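Local coordinates for protein spectinomycin phosphotransferase (PDB 3I1A) that phosphorylates the antibiotic spectinomycin, probably with ATP and magnesium ions, and so acts as a resistance factor built on a protein-kinase-like fold, at residues S72-I77 with L125-E130; I78-I81 with K87-Q90; K116-L121 with P257-Y262; Q140-I145 with C209-H214. All blocks are in the same frame, centred on the assembly; numbering follows the deposited sequence. Where two conformers were deposited one is given.

In the fold
All four interactions belong to one kinase-like phosphotransferase fold. Interaction 1 is buried. It joins the loop after helix 61-71 to helix 115-129 through isoleucines and a bridging water. Interaction 2 is partly buried and lies further along the same loop. It packs proline on leucine beside a water at two carbonyls, and touches interaction 1 where Ile-74 O meets Phe-79. Interaction 3, also partly buried, packs helix 115-129 on helix 257-267 through a tryptophan. Glu-76 OE2 and Gln-120 NE2 connect it to interaction 1. Interaction 4 is a small, polar surface contact, yet the nearest to the chain centre. It lies about 8 Å from side chains that bind magnesium in another structure of this protein.

Interaction 1. Residues S72-I77 with L125-E130; sequences SGIKEI and LRQIHE
Ile-74 and Gln-127 mark the closest backbone approach, with CA atoms 7.2 Å apart, where the loop after helix 61-71 passes helix 115-129. The loop enters through Gly-73, whose positive phi completes a Schellman motif. The CB of Ile-74 points toward the helix. Its CG1, anti to the carbonyl carbon (chi1 -75°), lies 4.2 Å from Gln-127 CB and also meets Ile-128 CG1. Ile-128 reaches in with the end of its side chain, and beyond the contact it touches Ile-228 and Trp-231. Such packing is consistent with the alphaC-beta4 loop of kinase folds, which leans on a helix of the C-terminal lobe.

Beside this apolar patch lies a polar one. Glu-76 OE1 and Gln-127 OE1 are 4.3 Å apart, and a water joins them. The water gives one proton to Glu-76 OE1 at 2.6 Å and one to Gln-127 OE1 at 2.8 Å. It accepts from Lys-75 N at 3.0 Å. The other carboxylate oxygen, Glu-76 OE2, is hydrogen-bonded to Gln-120 NE2, two turns earlier on the same helix. The contact thus combines isoleucine packing with a water-mediated link between two facing acceptors.

Interaction 2. Residues I78-I81 with K87-Q90; sequences IFPI and KLFQ
Pro-80 and Leu-88 meet within the loop that connects helix 61-71 to strand 90-91, in the N-terminal lobe of the kinase-like fold. Their CA atoms are 5.6 Å apart. The segments come together at this pair, without a direct hydrogen bond.

The proline ring can be followed round from CB. CB sits against the backbone of Leu-88, 3.3 Å from Leu-88 O. CG, the next ring atom, is still close to the same oxygen, at 3.7 Å. CD, on the far side of the ring, turns to the side chain instead and meets Leu-88 CD2 at 4.2 Å. Leu-88 thus offers the ring both its carbonyl oxygen, at CB and CG, and a methyl group, at CD. The CG of Leu-88 stands anti to its own carbonyl carbon and beside the backbone N (chi1 -68°), and this branch carries CD2 to the proline. Leu-88 CD2 also comes within 3.9 Å of Pro-80 O.

Ile-66 of helix 61-71 touches both Pro-80 and Leu-88, and Tyr-100 of strand 95-101 also packs on the proline. Ile-81 bonds through its backbone to Ala-99. Its side chain touches Pro-101, which binds AMP and ADP in other structures of this protein.

A water can donate to two backbone oxygens, Ile-81 O at 2.8 Å and Leu-88 O at 2.9 Å, though more acceptors than protons lie within its reach.

Interaction 3. Residues K116-L121 with P257-Y262; sequences KQWKQL and PHEIQY
Trp-118 lays one face of its indole under the aliphatic part of Glu-259. Glu-259 CB stands over that face, 3.8 Å from the centroid of the six-membered ring, a CH-pi contact. The extended Glu-259 chain then runs on across the rim, and its carboxylate plane is tilted 32° from the ring. At the indole edge, in the ring plane, NE1 gives its proton to a water at 2.9 Å. That water has a second, weak bond to Glu-259 OE2. The other oxygen, OE1, is taken by Lys-256 N.

The two residues belong to helices 115-129 and 257-267 of the C-terminal lobe. The axes of the two segments cross at -51°, 8.7 Å apart at their closest. Trp-118 CG stands anti to its carbonyl carbon (chi1 -87°), which brings the indole into this crossing. The ring of Trp-254 also meets the indole.

Tyr-262 packs against the start of the Trp-118 side chain. Its CB is pressed to Trp-118 CB at 3.4 Å, and the two side chains cross at about a right angle. Trp-118 CD1 lies at the edge of the tyrosine ring, near its plane. The backbone is close as well. Tyr-262 O receives a CA-H...O contact from Lys-119 CA at 3.5 Å, with Lys-119 CG also against it. Lys-119, extended beyond CG, ends in a salt bridge from NZ to Glu-265 OE2.

Interaction 4. Residues Q140-I145 with C209-H214; sequences QLRKEI and CHSDIH
The Arg-142 guanidinium meets Ser-211 at its edge. Ser-211 OG lies near the guanidinium plane, 3.1 Å from Arg-142 NH2, and Ser-211 CB is 3.5 Å from the same nitrogen. Two other flat groups are also approached at their edges. Asp-212 N gives its proton to His-210 ND1 at 3.1 Å, almost in the ring plane. Asp-212 OD1 lies at the edge of the His-214 ring, also in plane, and forms a salt bridge with Arg-284 NH2.

The polar ends of Arg-142 and Ser-211 share a partner. Both NH2 and OG are hydrogen-bonded to Glu-233 O, so one carbonyl gathers the two side chains. Arg-142 gets there by a long reach. Its CG stands between the backbone N and the carbonyl carbon (chi1 59°), and the chain is then extended from CG to NE.

The sequence from His-210, with Asp-212 and later Asn-217, fits the HxDxxxxN pattern and is consistent with the catalytic loop of aminoglycoside phosphotransferases. Ser-211 N and His-210 N bind the two oxygens of Asp-242, and Asp-212 O binds Asn-217 ND2. The Ser-211 side chain is about 8 Å from those of Asn-217 and Asp-230, which bind magnesium in another structure of this protein.

Strand 142-143 and strand 207-209 are the two outer strands of a small mixed sheet, with strand 235-237 between them. Arg-241 of helix 240-243 touches Ser-211, while helix 61-71 packs against Leu-141.

Interaction 1. Residues S72-I77 with L125-E130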
loop_
_atom_site.group_PDB
_atom_site.type_symbol
_atom_site.label_atom_id
_atom_site.label_comp_id
_atom_site.label_asym_id
_atom_site.label_seq_id
_atom_site.Cartn_x
_atom_site.Cartn_y
_atom_site.Cartn_z
ATOM N N SER A 72 7.585 -8.256 18.131
ATOM C CA SER A 72 7.349 -7.021 18.871
ATOM C C SER A 72 5.970 -7.030 19.525
ATOM O O SER A 72 5.621 -6.116 20.274
ATOM C CB SER A 72 7.461 -5.826 17.919
ATOM O OG SER A 72 7.503 -4.600 18.626
ATOM N N GLY A 73 5.183 -8.059 19.224
ATOM C CA GLY A 73 3.857 -8.175 19.812
ATOM C C GLY A 73 2.654 -7.586 19.085
ATOM O O GLY A 73 1.532 -7.736 19.580
ATOM N N ILE A 74 2.850 -6.909 17.952
ATOM C CA ILE A 74 1.707 -6.347 17.215
ATOM C C ILE A 74 0.807 -7.523 16.844
ATOM O O ILE A 74 1.261 -8.524 16.287
ATOM C CB ILE A 74 2.142 -5.586 15.937
ATOM C CG1 ILE A 74 2.750 -4.226 16.309
ATOM C CG2 ILE A 74 0.932 -5.333 15.027
ATOM C CD1 ILE A 74 4.092 -4.292 16.979
ATOM N N LYS A 75 -0.473 -7.410 17.159
ATOM C CA LYS A 75 -1.399 -8.497 16.895
ATOM C C LYS A 75 -2.217 -8.377 15.618
ATOM O O LYS A 75 -2.621 -9.403 15.034
ATOM C CB LYS A 75 -2.369 -8.641 18.071
ATOM C CG LYS A 75 -1.705 -8.992 19.400
ATOM C CD LYS A 75 -2.718 -8.940 20.546
ATOM C CE LYS A 75 -2.037 -9.165 21.902
ATOM N NZ LYS A 75 -3.004 -9.230 23.040
ATOM N N GLU A 76 -2.455 -7.135 15.192
ATOM C CA GLU A 76 -3.305 -6.843 14.040
ATOM C C GLU A 76 -2.710 -7.016 12.657
ATOM O O GLU A 76 -2.849 -6.142 11.803
ATOM C CB GLU A 76 -3.893 -5.426 14.178
ATOM C CG GLU A 76 -4.845 -5.235 15.385
ATOM C CD GLU A 76 -4.138 -5.131 16.728
ATOM O OE1 GLU A 76 -2.890 -5.214 16.802
ATOM O OE2 GLU A 76 -4.849 -4.940 17.736
ATOM N N ILE A 77 -2.056 -8.157 12.457
ATOM C CA ILE A 77 -1.425 -8.522 11.197
ATOM C C ILE A 77 -1.841 -9.964 10.863
ATOM O O ILE A 77 -1.987 -10.798 11.769
ATOM C CB ILE A 77 0.118 -8.508 11.353
ATOM C CG1 ILE A 77 0.589 -7.102 11.731
ATOM C CG2 ILE A 77 0.782 -9.011 10.081
ATOM C CD1 ILE A 77 2.090 -6.971 11.779
ATOM N N LEU A 125 -1.267 1.619 14.779
ATOM C CA LEU A 125 -0.329 2.397 13.994
ATOM C C LEU A 125 0.640 3.103 14.933
ATOM O O LEU A 125 1.801 3.283 14.597
ATOM C CB LEU A 125 -1.062 3.387 13.104
ATOM C CG LEU A 125 -0.260 3.937 11.930
ATOM C CD1 LEU A 125 0.275 2.786 11.071
ATOM C CD2 LEU A 125 -1.165 4.807 11.072
ATOM N N ARG A 126 0.202 3.496 16.131
ATOM C CA ARG A 126 1.156 4.120 17.052
ATOM C C ARG A 126 2.188 3.064 17.483
ATOM O O ARG A 126 3.381 3.357 17.627
ATOM C CB ARG A 126 0.425 4.692 18.279
ATOM C CG ARG A 126 1.350 5.359 19.329
ATOM C CD ARG A 126 2.016 6.616 18.785
ATOM N NE ARG A 126 2.950 7.212 19.751
ATOM C CZ ARG A 126 2.584 7.887 20.843
ATOM N NH1 ARG A 126 1.301 8.076 21.133
ATOM N NH2 ARG A 126 3.513 8.380 21.663
ATOM N N GLN A 127 1.728 1.832 17.696
ATOM C CA GLN A 127 2.616 0.734 18.085
ATOM C C GLN A 127 3.689 0.520 17.030
ATOM O O GLN A 127 4.858 0.294 17.345
ATOM C CB GLN A 127 1.847 -0.583 18.219
ATOM C CG GLN A 127 1.236 -0.872 19.575
ATOM C CD GLN A 127 0.794 -2.324 19.665
ATOM O OE1 GLN A 127 -0.178 -2.713 19.038
ATOM N NE2 GLN A 127 1.527 -3.131 20.423
ATOM N N ILE A 128 3.267 0.567 15.776
ATOM C CA ILE A 128 4.174 0.368 14.655
ATOM C C ILE A 128 5.180 1.508 14.613
ATOM O O ILE A 128 6.393 1.278 14.528
ATOM C CB ILE A 128 3.377 0.277 13.311
ATOM C CG1 ILE A 128 2.581 -1.031 13.264
ATOM C CG2 ILE A 128 4.342 0.347 12.112
ATOM C CD1 ILE A 128 1.398 -0.996 12.277
ATOM N N HIS A 129 4.700 2.739 14.700
ATOM C CA HIS A 129 5.605 3.877 14.648
ATOM C C HIS A 129 6.592 3.915 15.811
ATOM O O HIS A 129 7.661 4.490 15.684
ATOM C CB HIS A 129 4.813 5.191 14.614
ATOM C CG HIS A 129 4.012 5.366 13.363
ATOM N ND1 HIS A 129 3.068 6.355 13.209
ATOM C CD2 HIS A 129 4.053 4.699 12.186
ATOM C CE1 HIS A 129 2.561 6.292 11.987
ATOM N NE2 HIS A 129 3.144 5.294 11.346
ATOM N N GLU A 130 6.247 3.313 16.938
ATOM C CA GLU A 130 7.171 3.341 18.058
ATOM C C GLU A 130 8.088 2.132 18.107
ATOM O O GLU A 130 8.953 2.047 18.986
ATOM C CB GLU A 130 6.404 3.446 19.377
ATOM C CG GLU A 130 5.603 4.727 19.496
ATOM C CD GLU A 130 5.289 5.083 20.928
ATOM O OE1 GLU A 130 4.888 4.181 21.682
ATOM O OE2 GLU A 130 5.435 6.263 21.296
HETATM O O HOH W 1 -1.439 -5.167 18.911
#

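Interaction 2. Residues I78-I81 with K87-Q90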
loop_
_atom_site.group_PDB
_atom_site.type_symbol
_atom_site.label_atom_id
_atom_site.label_comp_id
_atom_site.label_asym_id
_atom_site.label_seq_id
_atom_site.Cartn_x
_atom_site.Cartn_y
_atom_site.Cartn_z
ATOM N N ILE A 78 -2.033 -10.267 9.585
ATOM C CA ILE A 78 -2.368 -11.633 9.215
ATOM C C ILE A 78 -0.988 -12.224 8.992
ATOM O O ILE A 78 -0.393 -12.037 7.931
ATOM C CB ILE A 78 -3.191 -11.719 7.934
ATOM C CG1 ILE A 78 -4.562 -11.074 8.173
ATOM C CG2 ILE A 78 -3.367 -13.203 7.531
ATOM C CD1 ILE A 78 -5.367 -10.869 6.905
ATOM N N PHE A 79 -0.470 -12.904 10.015
ATOM C CA PHE A 79 0.863 -13.504 9.955
ATOM C C PHE A 79 0.891 -14.836 9.234
ATOM O O PHE A 79 -0.106 -15.563 9.192
ATOM C CB PHE A 79 1.426 -13.774 11.354
ATOM C CG PHE A 79 1.650 -12.539 12.175
ATOM C CD1 PHE A 79 0.752 -12.177 13.189
ATOM C CD2 PHE A 79 2.762 -11.744 11.941
ATOM C CE1 PHE A 79 0.969 -11.028 13.967
ATOM C CE2 PHE A 79 2.985 -10.597 12.705
ATOM C CZ PHE A 79 2.080 -10.240 13.725
ATOM N N PRO A 80 2.054 -15.173 8.654
ATOM C CA PRO A 80 2.204 -16.442 7.949
ATOM C C PRO A 80 2.070 -17.556 8.969
ATOM O O PRO A 80 2.274 -17.332 10.172
ATOM C CB PRO A 80 3.644 -16.407 7.439
ATOM C CG PRO A 80 3.912 -14.968 7.221
ATOM C CD PRO A 80 3.203 -14.280 8.404
ATOM N N ILE A 81 1.725 -18.742 8.484
ATOM C CA ILE A 81 1.657 -19.921 9.340
ATOM C C ILE A 81 3.136 -20.257 9.616
ATOM O O ILE A 81 3.967 -20.171 8.711
ATOM C CB ILE A 81 1.004 -21.112 8.583
ATOM C CG1 ILE A 81 -0.455 -20.795 8.234
ATOM C CG2 ILE A 81 1.094 -22.393 9.424
ATOM C CD1 ILE A 81 -1.314 -20.465 9.432
ATOM N N LYS A 87 9.647 -20.783 11.832
ATOM C CA LYS A 87 10.030 -19.669 10.950
ATOM C C LYS A 87 8.785 -19.221 10.184
ATOM O O LYS A 87 7.870 -20.031 9.970
ATOM C CB LYS A 87 11.105 -20.124 9.963
ATOM C CG LYS A 87 12.394 -20.522 10.653
ATOM C CD LYS A 87 13.211 -21.523 9.850
ATOM C CE LYS A 87 13.711 -20.949 8.538
ATOM N NZ LYS A 87 14.619 -21.878 7.802
ATOM N N LEU A 88 8.754 -17.956 9.756
ATOM C CA LEU A 88 7.609 -17.411 9.023
ATOM C C LEU A 88 7.595 -17.755 7.531
ATOM O O LEU A 88 6.690 -17.362 6.797
ATOM C CB LEU A 88 7.523 -15.889 9.232
ATOM C CG LEU A 88 7.154 -15.453 10.667
ATOM C CD1 LEU A 88 6.982 -13.926 10.709
ATOM C CD2 LEU A 88 5.857 -16.132 11.112
ATOM N N PHE A 89 8.595 -18.501 7.081
ATOM C CA PHE A 89 8.637 -18.909 5.695
ATOM C C PHE A 89 9.684 -20.002 5.556
ATOM O O PHE A 89 10.600 -20.091 6.383
ATOM C CB PHE A 89 8.968 -17.701 4.794
ATOM C CG PHE A 89 10.407 -17.233 4.888
ATOM C CD1 PHE A 89 11.364 -17.695 3.992
ATOM C CD2 PHE A 89 10.793 -16.312 5.858
ATOM C CE1 PHE A 89 12.687 -17.243 4.055
ATOM C CE2 PHE A 89 12.113 -15.859 5.928
ATOM C CZ PHE A 89 13.060 -16.330 5.020
ATOM N N GLN A 90 9.524 -20.854 4.540
ATOM C CA GLN A 90 10.459 -21.935 4.282
ATOM C C GLN A 90 11.367 -21.587 3.101
ATOM O O GLN A 90 10.904 -21.351 1.974
ATOM C CB GLN A 90 9.712 -23.220 3.948
ATOM C CG GLN A 90 10.659 -24.415 3.798
ATOM C CD GLN A 90 11.361 -24.731 5.114
ATOM O OE1 GLN A 90 10.714 -24.825 6.162
ATOM N NE2 GLN A 90 12.678 -24.891 5.069
HETATM O O HOH W 2 4.892 -19.518 6.144
#

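Interaction 3. Residues K116-L121 with P257-Y262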
loop_
_atom_site.group_PDB
_atom_site.type_symbol
_atom_site.label_atom_id
_atom_site.label_comp_id
_atom_site.label_asym_id
_atom_site.label_seq_id
_atom_site.Cartn_x
_atom_site.Cartn_y
_atom_site.Cartn_z
ATOM N N LYS A 116 -14.893 1.917 17.504
ATOM C CA LYS A 116 -13.975 1.056 18.240
ATOM C C LYS A 116 -12.799 0.642 17.349
ATOM O O LYS A 116 -11.624 0.672 17.773
ATOM C CB LYS A 116 -14.740 -0.160 18.754
ATOM C CG LYS A 116 -13.927 -1.104 19.604
ATOM C CD LYS A 116 -14.838 -2.147 20.235
ATOM C CE LYS A 116 -14.092 -3.010 21.227
ATOM N NZ LYS A 116 -15.006 -4.052 21.754
ATOM N N GLN A 117 -13.100 0.296 16.099
ATOM C CA GLN A 117 -12.051 -0.089 15.155
ATOM C C GLN A 117 -11.155 1.091 14.767
ATOM O O GLN A 117 -9.977 0.908 14.496
ATOM C CB GLN A 117 -12.681 -0.752 13.920
ATOM C CG GLN A 117 -13.371 -2.060 14.282
ATOM C CD GLN A 117 -14.305 -2.609 13.202
ATOM O OE1 GLN A 117 -14.799 -1.876 12.360
ATOM N NE2 GLN A 117 -14.568 -3.904 13.262
ATOM N N TRP A 118 -11.699 2.300 14.732
ATOM C CA TRP A 118 -10.880 3.457 14.397
ATOM C C TRP A 118 -9.872 3.649 15.529
ATOM O O TRP A 118 -8.712 3.929 15.278
ATOM C CB TRP A 118 -11.712 4.719 14.254
ATOM C CG TRP A 118 -12.257 4.888 12.879
ATOM C CD1 TRP A 118 -13.556 4.751 12.486
ATOM C CD2 TRP A 118 -11.515 5.251 11.705
ATOM N NE1 TRP A 118 -13.671 5.016 11.134
ATOM C CE2 TRP A 118 -12.436 5.321 10.632
ATOM C CE3 TRP A 118 -10.169 5.531 11.456
ATOM C CZ2 TRP A 118 -12.049 5.657 9.327
ATOM C CZ3 TRP A 118 -9.780 5.869 10.152
ATOM C CH2 TRP A 118 -10.719 5.928 9.108
ATOM N N LYS A 119 -10.333 3.483 16.765
ATOM C CA LYS A 119 -9.445 3.616 17.910
ATOM C C LYS A 119 -8.349 2.555 17.877
ATOM O O LYS A 119 -7.172 2.863 18.120
ATOM C CB LYS A 119 -10.235 3.520 19.220
ATOM C CG LYS A 119 -11.103 4.739 19.466
ATOM C CD LYS A 119 -11.900 4.660 20.782
ATOM C CE LYS A 119 -12.843 5.876 20.897
ATOM N NZ LYS A 119 -13.823 5.784 22.011
ATOM N N GLN A 120 -8.732 1.312 17.561
ATOM C CA GLN A 120 -7.791 0.193 17.484
ATOM C C GLN A 120 -6.759 0.474 16.378
ATOM O O GLN A 120 -5.570 0.182 16.541
ATOM C CB GLN A 120 -8.541 -1.105 17.176
ATOM C CG GLN A 120 -7.626 -2.306 17.002
ATOM C CD GLN A 120 -8.365 -3.591 16.670
ATOM O OE1 GLN A 120 -9.485 -3.575 16.113
ATOM N NE2 GLN A 120 -7.729 -4.729 16.980
ATOM N N LEU A 121 -7.209 1.055 15.261
ATOM C CA LEU A 121 -6.277 1.358 14.174
ATOM C C LEU A 121 -5.265 2.404 14.659
ATOM O O LEU A 121 -4.064 2.315 14.356
ATOM C CB LEU A 121 -7.022 1.863 12.927
ATOM C CG LEU A 121 -6.148 2.370 11.765
ATOM C CD1 LEU A 121 -5.309 1.210 11.197
ATOM C CD2 LEU A 121 -7.034 2.959 10.670
ATOM N N PRO A 257 -14.682 13.963 9.793
ATOM C CA PRO A 257 -14.165 14.440 11.076
ATOM C C PRO A 257 -14.187 13.444 12.237
ATOM O O PRO A 257 -13.197 13.311 12.953
ATOM C CB PRO A 257 -15.015 15.681 11.339
ATOM C CG PRO A 257 -15.233 16.208 9.965
ATOM C CD PRO A 257 -15.589 14.961 9.200
ATOM N N HIS A 258 -15.280 12.714 12.423
ATOM C CA HIS A 258 -15.326 11.774 13.545
ATOM C C HIS A 258 -14.311 10.633 13.451
ATOM O O HIS A 258 -13.881 10.083 14.474
ATOM C CB HIS A 258 -16.735 11.182 13.718
ATOM C CG HIS A 258 -17.151 10.259 12.614
ATOM N ND1 HIS A 258 -17.863 10.687 11.514
ATOM C CD2 HIS A 258 -16.941 8.932 12.435
ATOM C CE1 HIS A 258 -18.074 9.663 10.706
ATOM N NE2 HIS A 258 -17.523 8.586 11.239
ATOM N N GLU A 259 -13.936 10.278 12.227
ATOM C CA GLU A 259 -12.983 9.203 12.003
ATOM C C GLU A 259 -11.639 9.684 12.523
ATOM O O GLU A 259 -10.899 8.924 13.149
ATOM C CB GLU A 259 -12.895 8.887 10.510
ATOM C CG GLU A 259 -14.248 8.440 9.944
ATOM C CD GLU A 259 -14.269 8.344 8.443
ATOM O OE1 GLU A 259 -13.418 8.989 7.772
ATOM O OE2 GLU A 259 -15.160 7.632 7.934
ATOM N N ILE A 260 -11.338 10.951 12.256
ATOM C CA ILE A 260 -10.092 11.549 12.712
ATOM C C ILE A 260 -10.041 11.571 14.243
ATOM O O ILE A 260 -9.024 11.214 14.859
ATOM C CB ILE A 260 -9.945 12.955 12.122
ATOM C CG1 ILE A 260 -9.885 12.846 10.593
ATOM C CG2 ILE A 260 -8.706 13.637 12.678
ATOM C CD1 ILE A 260 -9.863 14.172 9.893
ATOM N N GLN A 261 -11.153 11.952 14.866
ATOM C CA GLN A 261 -11.239 11.999 16.324
ATOM C C GLN A 261 -11.018 10.642 16.977
ATOM O O GLN A 261 -10.272 10.526 17.948
ATOM C CB GLN A 261 -12.613 12.535 16.760
ATOM C CG GLN A 261 -12.802 12.564 18.271
ATOM C CD GLN A 261 -14.231 12.906 18.677
ATOM O OE1 GLN A 261 -15.082 13.219 17.833
ATOM N NE2 GLN A 261 -14.501 12.839 19.976
ATOM N N TYR A 262 -11.686 9.613 16.457
ATOM C CA TYR A 262 -11.549 8.269 17.002
ATOM C C TYR A 262 -10.119 7.760 16.776
ATOM O O TYR A 262 -9.489 7.156 17.669
ATOM C CB TYR A 262 -12.549 7.313 16.321
ATOM C CG TYR A 262 -14.009 7.715 16.389
ATOM C CD1 TYR A 262 -14.959 7.107 15.549
ATOM C CD2 TYR A 262 -14.451 8.700 17.274
ATOM C CE1 TYR A 262 -16.311 7.477 15.595
ATOM C CE2 TYR A 262 -15.810 9.079 17.328
ATOM C CZ TYR A 262 -16.726 8.467 16.488
ATOM O OH TYR A 262 -18.055 8.859 16.529
HETATM O O HOH W 3 -15.998 4.759 9.361
#

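Interaction 4. Residues Q140-I145 with C209-H214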
loop_
_atom_site.group_PDB
_atom_site.type_symbol
_atom_site.label_atom_id
_atom_site.label_comp_id
_atom_site.label_asym_id
_atom_site.label_seq_id
_atom_site.Cartn_x
_atom_site.Cartn_y
_atom_site.Cartn_z
ATOM N N GLN A 140 18.092 -2.160 5.495
ATOM C CA GLN A 140 17.287 -2.811 4.461
ATOM C C GLN A 140 16.053 -2.004 4.062
ATOM O O GLN A 140 15.426 -2.289 3.038
ATOM C CB GLN A 140 16.825 -4.190 4.949
ATOM C CG GLN A 140 17.929 -5.065 5.471
ATOM C CD GLN A 140 18.949 -5.422 4.413
ATOM O OE1 GLN A 140 19.595 -4.547 3.819
ATOM N NE2 GLN A 140 19.112 -6.722 4.172
ATOM N N LEU A 141 15.691 -1.006 4.867
ATOM C CA LEU A 141 14.516 -0.183 4.577
ATOM C C LEU A 141 14.829 1.020 3.705
ATOM O O LEU A 141 15.868 1.664 3.869
ATOM C CB LEU A 141 13.893 0.316 5.902
ATOM C CG LEU A 141 13.159 -0.772 6.681
ATOM C CD1 LEU A 141 12.946 -0.318 8.136
ATOM C CD2 LEU A 141 11.833 -1.069 5.966
ATOM N N ARG A 142 13.935 1.316 2.770
ATOM C CA ARG A 142 14.105 2.482 1.942
ATOM C C ARG A 142 13.838 3.684 2.854
ATOM O O ARG A 142 13.030 3.606 3.801
ATOM C CB ARG A 142 13.127 2.448 0.771
ATOM C CG ARG A 142 11.677 2.395 1.158
ATOM C CD ARG A 142 10.875 1.835 0.011
ATOM N NE ARG A 142 9.449 1.878 0.313
ATOM C CZ ARG A 142 8.674 2.919 0.051
ATOM N NH1 ARG A 142 9.190 4.000 -0.522
ATOM N NH2 ARG A 142 7.380 2.874 0.341
ATOM N N LYS A 143 14.550 4.774 2.586
ATOM C CA LYS A 143 14.419 5.991 3.370
ATOM C C LYS A 143 13.711 7.084 2.578
ATOM O O LYS A 143 13.877 7.186 1.360
ATOM C CB LYS A 143 15.814 6.496 3.774
ATOM C CG LYS A 143 16.271 6.197 5.211
ATOM C CD LYS A 143 16.487 4.732 5.494
ATOM C CE LYS A 143 17.704 4.184 4.766
ATOM N NZ LYS A 143 17.926 2.777 5.174
ATOM N N GLU A 144 12.913 7.898 3.264
ATOM C CA GLU A 144 12.264 9.015 2.586
ATOM C C GLU A 144 13.380 9.980 2.182
ATOM O O GLU A 144 14.189 10.391 3.027
ATOM C CB GLU A 144 11.313 9.754 3.531
ATOM C CG GLU A 144 10.631 10.984 2.936
ATOM C CD GLU A 144 9.838 10.629 1.691
ATOM O OE1 GLU A 144 8.801 9.957 1.866
ATOM O OE2 GLU A 144 10.267 10.992 0.563
ATOM N N ILE A 145 13.442 10.319 0.897
ATOM C CA ILE A 145 14.443 11.292 0.428
ATOM C C ILE A 145 13.827 12.473 -0.333
ATOM O O ILE A 145 14.551 13.273 -0.942
ATOM C CB ILE A 145 15.544 10.634 -0.446
ATOM C CG1 ILE A 145 14.949 9.993 -1.692
ATOM C CG2 ILE A 145 16.294 9.597 0.382
ATOM C CD1 ILE A 145 16.034 9.444 -2.633
ATOM N N CYS A 209 7.226 3.022 8.834
ATOM C CA CYS A 209 5.939 3.389 8.234
ATOM C C CYS A 209 5.445 2.350 7.266
ATOM O O CYS A 209 6.233 1.707 6.587
ATOM C CB CYS A 209 6.047 4.697 7.444
ATOM S SG CYS A 209 6.271 6.143 8.462
ATOM N N HIS A 210 4.130 2.183 7.220
ATOM C CA HIS A 210 3.533 1.272 6.256
ATOM C C HIS A 210 3.741 1.884 4.851
ATOM O O HIS A 210 4.145 1.188 3.911
ATOM C CB HIS A 210 2.052 1.112 6.573
ATOM C CG HIS A 210 1.327 0.244 5.600
ATOM N ND1 HIS A 210 0.924 0.692 4.358
ATOM C CD2 HIS A 210 0.884 -1.029 5.709
ATOM C CE1 HIS A 210 0.251 -0.270 3.750
ATOM N NE2 HIS A 210 0.212 -1.325 4.550
ATOM N N SER A 211 3.457 3.178 4.730
ATOM C CA SER A 211 3.607 4.001 3.508
ATOM C C SER A 211 2.414 4.112 2.549
ATOM O O SER A 211 2.381 5.010 1.689
ATOM C CB SER A 211 4.883 3.614 2.724
ATOM O OG SER A 211 4.679 2.572 1.760
ATOM N N ASP A 212 1.412 3.253 2.715
ATOM C CA ASP A 212 0.272 3.286 1.811
ATOM C C ASP A 212 -0.931 2.725 2.557
ATOM O O ASP A 212 -1.679 1.869 2.049
ATOM C CB ASP A 212 0.609 2.430 0.579
ATOM C CG ASP A 212 -0.310 2.686 -0.584
ATOM O OD1 ASP A 212 -0.917 3.771 -0.647
ATOM O OD2 ASP A 212 -0.416 1.790 -1.454
ATOM N N ILE A 213 -1.137 3.250 3.759
ATOM C CA ILE A 213 -2.199 2.740 4.596
ATOM C C ILE A 213 -3.548 3.412 4.429
ATOM O O ILE A 213 -3.997 4.186 5.276
ATOM C CB ILE A 213 -1.704 2.688 6.095
ATOM C CG1 ILE A 213 -2.757 2.037 6.981
ATOM C CG2 ILE A 213 -1.289 4.077 6.590
ATOM C CD1 ILE A 213 -3.194 0.659 6.466
ATOM N N HIS A 214 -4.177 3.103 3.288
ATOM C CA HIS A 214 -5.510 3.599 2.965
ATOM C C HIS A 214 -6.524 2.509 3.319
ATOM O O HIS A 214 -6.136 1.412 3.734
ATOM C CB HIS A 214 -5.614 3.985 1.478
ATOM C CG HIS A 214 -5.256 2.887 0.535
ATOM N ND1 HIS A 214 -6.147 1.899 0.161
ATOM C CD2 HIS A 214 -4.108 2.637 -0.137
ATOM C CE1 HIS A 214 -5.559 1.093 -0.705
ATOM N NE2 HIS A 214 -4.323 1.519 -0.904
#